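Enoyl-CoA hydratase/isomerase family protein (PDB 3L3S) probably acts as a hydro-lyase of the crotonase superfamily, most likely working on acyl-CoA compounds in fatty acid metabolism. Local coordinates at residues Val51-Ile56 and Pro104-Ala109; Glu112-Ala117 and Ala134-Leu139; Asp127-Ser132 and Leu184-Leu189. All coordinates share one frame; numbering follows the deposited sequence.

How the contacts relate
Contacts 1 and 3 belong to the same sheet of this crotonase-type chain. Strand 107-111 of contact 1 lies next to strand 128-131 of contact 3, and Ala109 N probably bonds to Leu128 O at 2.9 Å. The centres of contacts 1 and 3 are about 14 Å apart. Contact 2 lies in a separate three-stranded sheet, with its centre about 12 Å from that of contact 3 and about 21 Å from that of contact 1. Phe137 joins contacts 2 and 3: its CZ is 4.0 Å from Ile185 CG2. By analogy with other crotonases, contact 2 is probably the one closest to the acyl-CoA pocket.

Contact 1 of 3, residues Val51-Ile56 and Pro104-Ala109; sequences VHVLVI and PKPTIA
Lys105 has CG anti to its carbonyl carbon (chi1 -67°), and the rest of its side chain is extended. This lays the chain alongside the Val51-His52 backbone ahead of strand 53-58. Its tip NZ bonds to Val51 O at 3.1 Å, in the carbonyl plane. The ammonium also bonds to Ala45 O, so two carbonyls hold it. Lys105 CB lies 3.6 Å from His52 O. Val53 carries CG1 anti to its own carbonyl carbon (chi1 -73°). The Val53 side chain crosses that of Pro106 obliquely, with Val53 CG1 3.8 Å from Pro106 CB. Beyond the proline the two strands run parallel, in the register Leu54-Thr107, Val55-Ile108 and Ile56-Ala109. They are neighbouring strands of the larger sheet in the crotonase fold. Leu54 bonds through both its N and its O: N to Pro106 O at 2.8 Å, and O accepts Ile108 N. The next bond runs from Ile56 N to Ile108 O, also 2.8 Å. On one face Leu54 CB touches Thr107 CG2 at 4.0 Å. On the other, Val55 and Ile108 point the same way, and Ile108 reaches Ala202 of helix 194-207. That helix also covers Val53 and Pro106 through Leu205.

Contact 2 of 3, residues Glu112-Ala117 and Ala134-Leu139; sequences EGIATA and AARFCL
Arg136 O is gripped by two groups of the other strand. Ala115 N gives it a hydrogen bond of 3.0 Å, nearly straight at the hydrogen (165°). Ile114 CA adds a CA-H...O contact at 3.3 Å. Ala115 O is used in much the same way. It accepts Cys138 N at 3.1 Å and is also met by the CA-H of Phe137. The pattern weakens at the Gly113 end. There Arg136 N reaches Gly113 O in a weak, bent bond, while Ala135 CB lies 3.5 Å from the same oxygen. At the other end Cys138 O takes Ala117 N at 3.2 Å, from 40° out of the carbonyl plane, and the CA-H of Thr116.

Few side chains meet across the pair. Arg136 is bent at chi3 (-44°), which turns its guanidinium back towards Ile114, and NH2 comes to 4.2 Å from Ile114 CB. On one face Ala115 CB approaches Phe137 CD1 obliquely at 4.1 Å. Leu120, Met123 and Met167 also touch this ring, so the ring packs against helices 118-124 and 161-170. On the opposite face Thr116 and Cys138 stand side by side, with their CB atoms 4.1 Å apart.

Strand 114-116 is the middle one of a small parallel sheet. Strand 62-64 lies on its other side, where Ile114 bonds through its backbone to Arg61 and Phe63. Ala117 then takes the N-cap position of helix 118-124. This strand-to-helix step is characteristic of the crotonase fold. In relatives, a peptide N-H at the start of the equivalent helix forms part of the oxyanion hole that holds the thioester carbonyl, and it probably does so here.

Contact 3 of 3, residues Asp127-Ser132 and Leu184-Leu189; sequences DLAYAS and LINRIL
Ile185 meets strand 128-131 with two branches. With CG1 between its backbone N and carbonyl carbon (chi1 50°), CG2 lies 3.9 Å from Ala129 CB and CD1 reaches Ala131 CB at 3.8 Å. Asn186 follows with a short backbone bond: its N meets Ala129 O at 2.7 Å, almost straight (175°). Its CB packs obliquely against the Tyr130 ring, 3.8 Å from CE1. Arg187 sets its CB at the edge of the same ring, 3.8 Å from CD1, while the rest of its chain leads away. Its carbonyl O receives only a weak bond, 3.4 Å from Ala131 N. Ile188 brings its CA-H to Ala131 O. Leu189 N bonds firmly to that oxygen at 3.0 Å, and Leu189 CD1 comes to 4.2 Å from Tyr130 CD1. The Tyr130 OH is hydrogen-bonded to Glu166 OE2 of the second subunit. An alanine in place of Tyr130 would probably leave that glutamate without this partner and open a gap beside Asn186, Arg187 and Leu189. The short, weakly bonded strand 187-188 lies at the edge of the large sheet within this chain, next to strand 128-131. Helix 194-207 packs on the side of the sheet that carries Tyr130, through His197 and Leu201. Helices 118-124 and 176-182 cover Ile185 from the other face, through Met123 and Ala179.

Contact 1 of 3, residues Val51-Ile56 and Pro104-Ala109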
loop_
_atom_site.group_PDB
_atom_site.type_symbol
_atom_site.label_atom_id
_atom_site.label_comp_id
_atom_site.label_asym_id
_atom_site.label_seq_id
_atom_site.Cartn_x
_atom_site.Cartn_y
_atom_site.Cartn_z
ATOM N N VAL B 51 13.154 -9.206 -28.451
ATOM C CA VAL B 51 11.964 -8.935 -27.642
ATOM C C VAL B 51 12.356 -7.987 -26.506
ATOM O O VAL B 51 13.128 -8.352 -25.621
ATOM C CB VAL B 51 11.377 -10.240 -27.049
ATOM C CG1 VAL B 51 10.194 -9.936 -26.106
ATOM C CG2 VAL B 51 10.942 -11.171 -28.173
ATOM N N HIS B 52 11.829 -6.769 -26.551
ATOM C CA HIS B 52 12.126 -5.764 -25.539
ATOM C C HIS B 52 10.993 -5.608 -24.527
ATOM O O HIS B 52 11.243 -5.416 -23.340
ATOM C CB HIS B 52 12.426 -4.409 -26.194
ATOM C CG HIS B 52 13.675 -4.377 -27.033
ATOM N ND1 HIS B 52 14.144 -3.214 -27.603
ATOM C CD2 HIS B 52 14.530 -5.354 -27.423
ATOM C CE1 HIS B 52 15.227 -3.476 -28.315
ATOM N NE2 HIS B 52 15.483 -4.767 -28.221
ATOM N N VAL B 53 9.748 -5.645 -25.008
ATOM C CA VAL B 53 8.556 -5.507 -24.158
ATOM C C VAL B 53 7.466 -6.524 -24.507
ATOM O O VAL B 53 7.328 -6.928 -25.666
ATOM C CB VAL B 53 7.949 -4.064 -24.207
ATOM C CG1 VAL B 53 8.807 -3.093 -23.457
ATOM C CG2 VAL B 53 7.846 -3.575 -25.607
ATOM N N LEU B 54 6.714 -6.948 -23.492
ATOM C CA LEU B 54 5.628 -7.917 -23.655
ATOM C C LEU B 54 4.254 -7.291 -23.468
ATOM O O LEU B 54 4.054 -6.487 -22.554
ATOM C CB LEU B 54 5.745 -9.057 -22.632
ATOM C CG LEU B 54 6.769 -10.193 -22.637
ATOM C CD1 LEU B 54 6.507 -11.087 -23.810
ATOM C CD2 LEU B 54 8.200 -9.685 -22.618
ATOM N N VAL B 55 3.328 -7.641 -24.362
ATOM C CA VAL B 55 1.935 -7.191 -24.289
ATOM C C VAL B 55 1.076 -8.457 -24.282
ATOM O O VAL B 55 1.263 -9.334 -25.113
ATOM C CB VAL B 55 1.502 -6.265 -25.472
ATOM C CG1 VAL B 55 -0.003 -5.961 -25.390
ATOM C CG2 VAL B 55 2.281 -4.941 -25.450
ATOM N N ILE B 56 0.210 -8.576 -23.276
ATOM C CA ILE B 56 -0.697 -9.714 -23.126
ATOM C C ILE B 56 -2.113 -9.207 -23.390
ATOM O O ILE B 56 -2.668 -8.424 -22.618
ATOM C CB ILE B 56 -0.572 -10.365 -21.716
ATOM C CG1 ILE B 56 0.848 -10.921 -21.535
ATOM C CG2 ILE B 56 -1.597 -11.498 -21.548
ATOM C CD1 ILE B 56 1.170 -11.423 -20.141
ATOM N N PRO B 104 12.241 -9.397 -16.001
ATOM C CA PRO B 104 13.030 -8.163 -16.164
ATOM C C PRO B 104 12.498 -7.213 -17.238
ATOM O O PRO B 104 12.655 -6.004 -17.115
ATOM C CB PRO B 104 14.409 -8.689 -16.545
ATOM C CG PRO B 104 14.465 -9.995 -15.867
ATOM C CD PRO B 104 13.119 -10.570 -16.163
ATOM N N LYS B 105 11.883 -7.779 -18.280
ATOM C CA LYS B 105 11.303 -7.018 -19.394
ATOM C C LYS B 105 9.867 -6.603 -19.053
ATOM O O LYS B 105 9.134 -7.390 -18.451
ATOM C CB LYS B 105 11.342 -7.855 -20.679
ATOM C CG LYS B 105 12.758 -8.093 -21.151
ATOM C CD LYS B 105 12.871 -9.020 -22.322
ATOM C CE LYS B 105 14.316 -9.505 -22.429
ATOM N NZ LYS B 105 14.554 -10.273 -23.669
ATOM N N PRO B 106 9.463 -5.355 -19.389
ATOM C CA PRO B 106 8.104 -4.857 -19.103
ATOM C C PRO B 106 6.968 -5.677 -19.692
ATOM O O PRO B 106 7.030 -6.101 -20.841
ATOM C CB PRO B 106 8.111 -3.456 -19.704
ATOM C CG PRO B 106 9.516 -3.038 -19.586
ATOM C CD PRO B 106 10.269 -4.280 -20.001
ATOM N N THR B 107 5.984 -5.971 -18.848
ATOM C CA THR B 107 4.802 -6.736 -19.240
ATOM C C THR B 107 3.557 -5.850 -19.089
ATOM O O THR B 107 3.349 -5.219 -18.051
ATOM C CB THR B 107 4.673 -8.029 -18.415
ATOM O OG1 THR B 107 4.544 -7.698 -17.029
ATOM C CG2 THR B 107 5.922 -8.923 -18.604
ATOM N N ILE B 108 2.784 -5.736 -20.164
ATOM C CA ILE B 108 1.579 -4.897 -20.189
ATOM C C ILE B 108 0.340 -5.690 -20.585
ATOM O O ILE B 108 0.325 -6.370 -21.607
ATOM C CB ILE B 108 1.730 -3.703 -21.196
ATOM C CG1 ILE B 108 2.960 -2.852 -20.857
ATOM C CG2 ILE B 108 0.475 -2.807 -21.171
ATOM C CD1 ILE B 108 3.508 -2.049 -22.010
ATOM N N ALA B 109 -0.717 -5.538 -19.796
ATOM C CA ALA B 109 -1.983 -6.194 -20.060
ATOM C C ALA B 109 -2.998 -5.219 -20.674
ATOM O O ALA B 109 -3.172 -4.100 -20.181
ATOM C CB ALA B 109 -2.525 -6.798 -18.787
#

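Contact 2 of 3, residues Glu112-Ala117 and Ala134-Leu139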
loop_
_atom_site.group_PDB
_atom_site.type_symbol
_atom_site.label_atom_id
_atom_site.label_comp_id
_atom_site.label_asym_id
_atom_site.label_seq_id
_atom_site.Cartn_x
_atom_site.Cartn_y
_atom_site.Cartn_z
ATOM N N GLU B 112 -10.163 -5.345 -22.300
ATOM C CA GLU B 112 -11.370 -4.786 -22.940
ATOM C C GLU B 112 -12.668 -5.293 -22.299
ATOM O O GLU B 112 -13.740 -4.711 -22.518
ATOM C CB GLU B 112 -11.415 -5.145 -24.435
ATOM C CG GLU B 112 -10.312 -4.548 -25.292
ATOM C CD GLU B 112 -10.183 -5.205 -26.655
ATOM O OE1 GLU B 112 -10.347 -6.436 -26.757
ATOM O OE2 GLU B 112 -9.886 -4.486 -27.633
ATOM N N GLY B 113 -12.570 -6.398 -21.556
ATOM C CA GLY B 113 -13.734 -6.982 -20.912
ATOM C C GLY B 113 -13.529 -7.478 -19.494
ATOM O O GLY B 113 -12.772 -6.882 -18.720
ATOM N N ILE B 114 -14.205 -8.571 -19.147
ATOM C CA ILE B 114 -14.103 -9.121 -17.801
ATOM C C ILE B 114 -12.866 -9.989 -17.532
ATOM O O ILE B 114 -12.497 -10.865 -18.325
ATOM C CB ILE B 114 -15.445 -9.804 -17.334
ATOM C CG1 ILE B 114 -15.355 -10.265 -15.863
ATOM C CG2 ILE B 114 -15.845 -10.923 -18.275
ATOM C CD1 ILE B 114 -16.655 -10.815 -15.260
ATOM N N ALA B 115 -12.194 -9.657 -16.434
ATOM C CA ALA B 115 -11.004 -10.372 -15.974
ATOM C C ALA B 115 -11.420 -11.040 -14.664
ATOM O O ALA B 115 -11.594 -10.380 -13.632
ATOM C CB ALA B 115 -9.851 -9.399 -15.762
ATOM N N THR B 116 -11.667 -12.341 -14.746
ATOM C CA THR B 116 -12.114 -13.112 -13.584
ATOM C C THR B 116 -11.215 -14.273 -13.186
ATOM O O THR B 116 -10.642 -14.953 -14.038
ATOM C CB THR B 116 -13.605 -13.585 -13.726
ATOM O OG1 THR B 116 -13.832 -14.766 -12.949
ATOM C CG2 THR B 116 -13.974 -13.866 -15.165
ATOM N N ALA B 117 -11.128 -14.478 -11.868
ATOM C CA ALA B 117 -10.353 -15.538 -11.221
ATOM C C ALA B 117 -8.889 -15.476 -11.638
ATOM O O ALA B 117 -8.277 -14.413 -11.516
ATOM C CB ALA B 117 -10.985 -16.915 -11.510
ATOM N N ALA B 134 -15.775 -0.431 -20.155
ATOM C CA ALA B 134 -16.615 -1.628 -20.018
ATOM C C ALA B 134 -15.965 -2.798 -19.261
ATOM O O ALA B 134 -16.626 -3.803 -18.973
ATOM C CB ALA B 134 -17.067 -2.093 -21.385
ATOM N N ALA B 135 -14.686 -2.650 -18.919
ATOM C CA ALA B 135 -13.939 -3.685 -18.212
ATOM C C ALA B 135 -14.396 -3.922 -16.771
ATOM O O ALA B 135 -14.498 -2.982 -15.972
ATOM C CB ALA B 135 -12.441 -3.388 -18.258
ATOM N N ARG B 136 -14.753 -5.177 -16.489
ATOM C CA ARG B 136 -15.202 -5.598 -15.165
ATOM C C ARG B 136 -14.175 -6.550 -14.564
ATOM O O ARG B 136 -13.390 -7.174 -15.283
ATOM C CB ARG B 136 -16.603 -6.201 -15.203
ATOM C CG ARG B 136 -17.707 -5.191 -15.554
ATOM C CD ARG B 136 -19.068 -5.867 -15.733
ATOM N NE ARG B 136 -18.982 -7.098 -16.529
ATOM C CZ ARG B 136 -19.342 -7.223 -17.805
ATOM N NH1 ARG B 136 -19.833 -6.190 -18.486
ATOM N NH2 ARG B 136 -19.202 -8.397 -18.405
ATOM N N PHE B 137 -14.096 -6.552 -13.235
ATOM C CA PHE B 137 -13.100 -7.335 -12.505
ATOM C C PHE B 137 -13.743 -8.158 -11.406
ATOM O O PHE B 137 -14.558 -7.652 -10.631
ATOM C CB PHE B 137 -12.026 -6.387 -11.929
ATOM C CG PHE B 137 -11.450 -5.435 -12.949
ATOM C CD1 PHE B 137 -10.355 -5.815 -13.740
ATOM C CD2 PHE B 137 -12.059 -4.188 -13.193
ATOM C CE1 PHE B 137 -9.869 -4.966 -14.768
ATOM C CE2 PHE B 137 -11.590 -3.336 -14.218
ATOM C CZ PHE B 137 -10.497 -3.720 -15.004
ATOM N N CYS B 138 -13.324 -9.415 -11.295
ATOM C CA CYS B 138 -13.921 -10.301 -10.315
ATOM C C CYS B 138 -13.018 -11.401 -9.792
ATOM O O CYS B 138 -12.024 -11.771 -10.419
ATOM C CB CYS B 138 -15.167 -10.946 -10.943
ATOM S SG CYS B 138 -16.171 -11.944 -9.848
ATOM N N LEU B 139 -13.399 -11.883 -8.607
ATOM C CA LEU B 139 -12.791 -13.010 -7.897
ATOM C C LEU B 139 -14.054 -13.760 -7.391
ATOM O O LEU B 139 -14.457 -13.593 -6.242
ATOM C CB LEU B 139 -11.888 -12.555 -6.732
ATOM C CG LEU B 139 -10.511 -11.922 -6.981
ATOM C CD1 LEU B 139 -9.767 -11.755 -5.662
ATOM C CD2 LEU B 139 -9.688 -12.764 -7.938
#

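Contact 3 of 3, residues Asp127-Ser132 and Leu184-Leu189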
loop_
_atom_site.group_PDB
_atom_site.type_symbol
_atom_site.label_atom_id
_atom_site.label_comp_id
_atom_site.label_asym_id
_atom_site.label_seq_id
_atom_site.Cartn_x
_atom_site.Cartn_y
_atom_site.Cartn_z
ATOM N N ASP B 127 3.217 -5.839 -15.161
ATOM C CA ASP B 127 3.724 -4.593 -14.574
ATOM C C ASP B 127 2.696 -3.476 -14.737
ATOM O O ASP B 127 2.403 -2.736 -13.784
ATOM C CB ASP B 127 5.039 -4.171 -15.231
ATOM C CG ASP B 127 6.171 -5.150 -14.976
ATOM O OD1 ASP B 127 6.355 -5.578 -13.820
ATOM O OD2 ASP B 127 6.886 -5.485 -15.942
ATOM N N LEU B 128 2.145 -3.374 -15.949
ATOM C CA LEU B 128 1.126 -2.376 -16.274
ATOM C C LEU B 128 -0.190 -3.004 -16.790
ATOM O O LEU B 128 -0.207 -4.145 -17.266
ATOM C CB LEU B 128 1.677 -1.358 -17.278
ATOM C CG LEU B 128 2.978 -0.615 -16.928
ATOM C CD1 LEU B 128 3.409 0.277 -18.074
ATOM C CD2 LEU B 128 2.816 0.179 -15.640
ATOM N N ALA B 129 -1.293 -2.271 -16.643
ATOM C CA ALA B 129 -2.610 -2.733 -17.083
ATOM C C ALA B 129 -3.466 -1.544 -17.502
ATOM O O ALA B 129 -3.609 -0.571 -16.755
ATOM C CB ALA B 129 -3.307 -3.525 -15.978
ATOM N N TYR B 130 -3.977 -1.604 -18.728
ATOM C CA TYR B 130 -4.816 -0.542 -19.287
ATOM C C TYR B 130 -6.164 -1.110 -19.708
ATOM O O TYR B 130 -6.242 -2.115 -20.433
ATOM C CB TYR B 130 -4.108 0.144 -20.468
ATOM C CG TYR B 130 -2.816 0.816 -20.065
ATOM C CD1 TYR B 130 -2.808 2.147 -19.593
ATOM C CD2 TYR B 130 -1.601 0.092 -20.042
ATOM C CE1 TYR B 130 -1.617 2.740 -19.087
ATOM C CE2 TYR B 130 -0.413 0.668 -19.542
ATOM C CZ TYR B 130 -0.428 1.989 -19.057
ATOM O OH TYR B 130 0.710 2.513 -18.483
ATOM N N ALA B 131 -7.218 -0.466 -19.236
ATOM C CA ALA B 131 -8.566 -0.913 -19.528
ATOM C C ALA B 131 -9.476 0.093 -20.213
ATOM O O ALA B 131 -9.182 1.289 -20.275
ATOM C CB ALA B 131 -9.218 -1.426 -18.251
ATOM N N SER B 132 -10.558 -0.440 -20.780
ATOM C CA SER B 132 -11.607 0.338 -21.445
ATOM C C SER B 132 -12.658 0.519 -20.343
ATOM O O SER B 132 -12.574 -0.167 -19.323
ATOM C CB SER B 132 -12.195 -0.464 -22.626
ATOM O OG SER B 132 -13.158 -1.432 -22.218
ATOM N N LEU B 184 -5.694 -1.280 -9.541
ATOM C CA LEU B 184 -5.764 -2.569 -10.232
ATOM C C LEU B 184 -5.337 -2.375 -11.686
ATOM O O LEU B 184 -4.750 -3.272 -12.286
ATOM C CB LEU B 184 -7.178 -3.141 -10.106
ATOM C CG LEU B 184 -7.588 -4.574 -10.453
ATOM C CD1 LEU B 184 -6.650 -5.618 -9.812
ATOM C CD2 LEU B 184 -9.020 -4.782 -9.983
ATOM N N ILE B 185 -5.633 -1.191 -12.228
ATOM C CA ILE B 185 -5.237 -0.802 -13.582
ATOM C C ILE B 185 -4.542 0.562 -13.491
ATOM O O ILE B 185 -4.679 1.254 -12.479
ATOM C CB ILE B 185 -6.433 -0.757 -14.588
ATOM C CG1 ILE B 185 -7.600 0.055 -14.014
ATOM C CG2 ILE B 185 -6.830 -2.179 -14.991
ATOM C CD1 ILE B 185 -8.747 0.331 -14.955
ATOM N N ASN B 186 -3.822 0.947 -14.547
ATOM C CA ASN B 186 -3.083 2.214 -14.585
ATOM C C ASN B 186 -3.824 3.436 -15.126
ATOM O O ASN B 186 -3.629 4.550 -14.620
ATOM C CB ASN B 186 -1.776 2.047 -15.363
ATOM C CG ASN B 186 -0.788 1.128 -14.666
ATOM O OD1 ASN B 186 0.076 1.580 -13.908
ATOM N ND2 ASN B 186 -0.909 -0.167 -14.919
ATOM N N ARG B 187 -4.652 3.236 -16.157
ATOM C CA ARG B 187 -5.399 4.321 -16.788
ATOM C C ARG B 187 -6.600 3.767 -17.540
ATOM O O ARG B 187 -6.555 2.644 -18.040
ATOM C CB ARG B 187 -4.473 5.084 -17.753
ATOM C CG ARG B 187 -4.891 6.499 -18.110
ATOM C CD ARG B 187 -3.786 7.213 -18.897
ATOM N NE ARG B 187 -4.226 8.536 -19.347
ATOM C CZ ARG B 187 -3.593 9.296 -20.240
ATOM N NH1 ARG B 187 -2.458 8.888 -20.802
ATOM N NH2 ARG B 187 -4.126 10.453 -20.610
ATOM N N ILE B 188 -7.690 4.535 -17.570
ATOM C CA ILE B 188 -8.904 4.150 -18.301
ATOM C C ILE B 188 -8.910 4.961 -19.585
ATOM O O ILE B 188 -8.794 6.185 -19.555
ATOM C CB ILE B 188 -10.228 4.474 -17.542
ATOM C CG1 ILE B 188 -10.338 3.679 -16.237
ATOM C CG2 ILE B 188 -11.436 4.111 -18.414
ATOM C CD1 ILE B 188 -11.465 4.171 -15.336
ATOM N N LEU B 189 -9.033 4.269 -20.713
ATOM C CA LEU B 189 -9.062 4.921 -22.020
ATOM C C LEU B 189 -10.269 4.513 -22.873
ATOM O O LEU B 189 -10.796 3.405 -22.700
ATOM C CB LEU B 189 -7.771 4.607 -22.787
ATOM C CG LEU B 189 -6.588 5.430 -22.281
ATOM C CD1 LEU B 189 -5.601 4.501 -21.612
ATOM C CD2 LEU B 189 -5.987 6.260 -23.387
#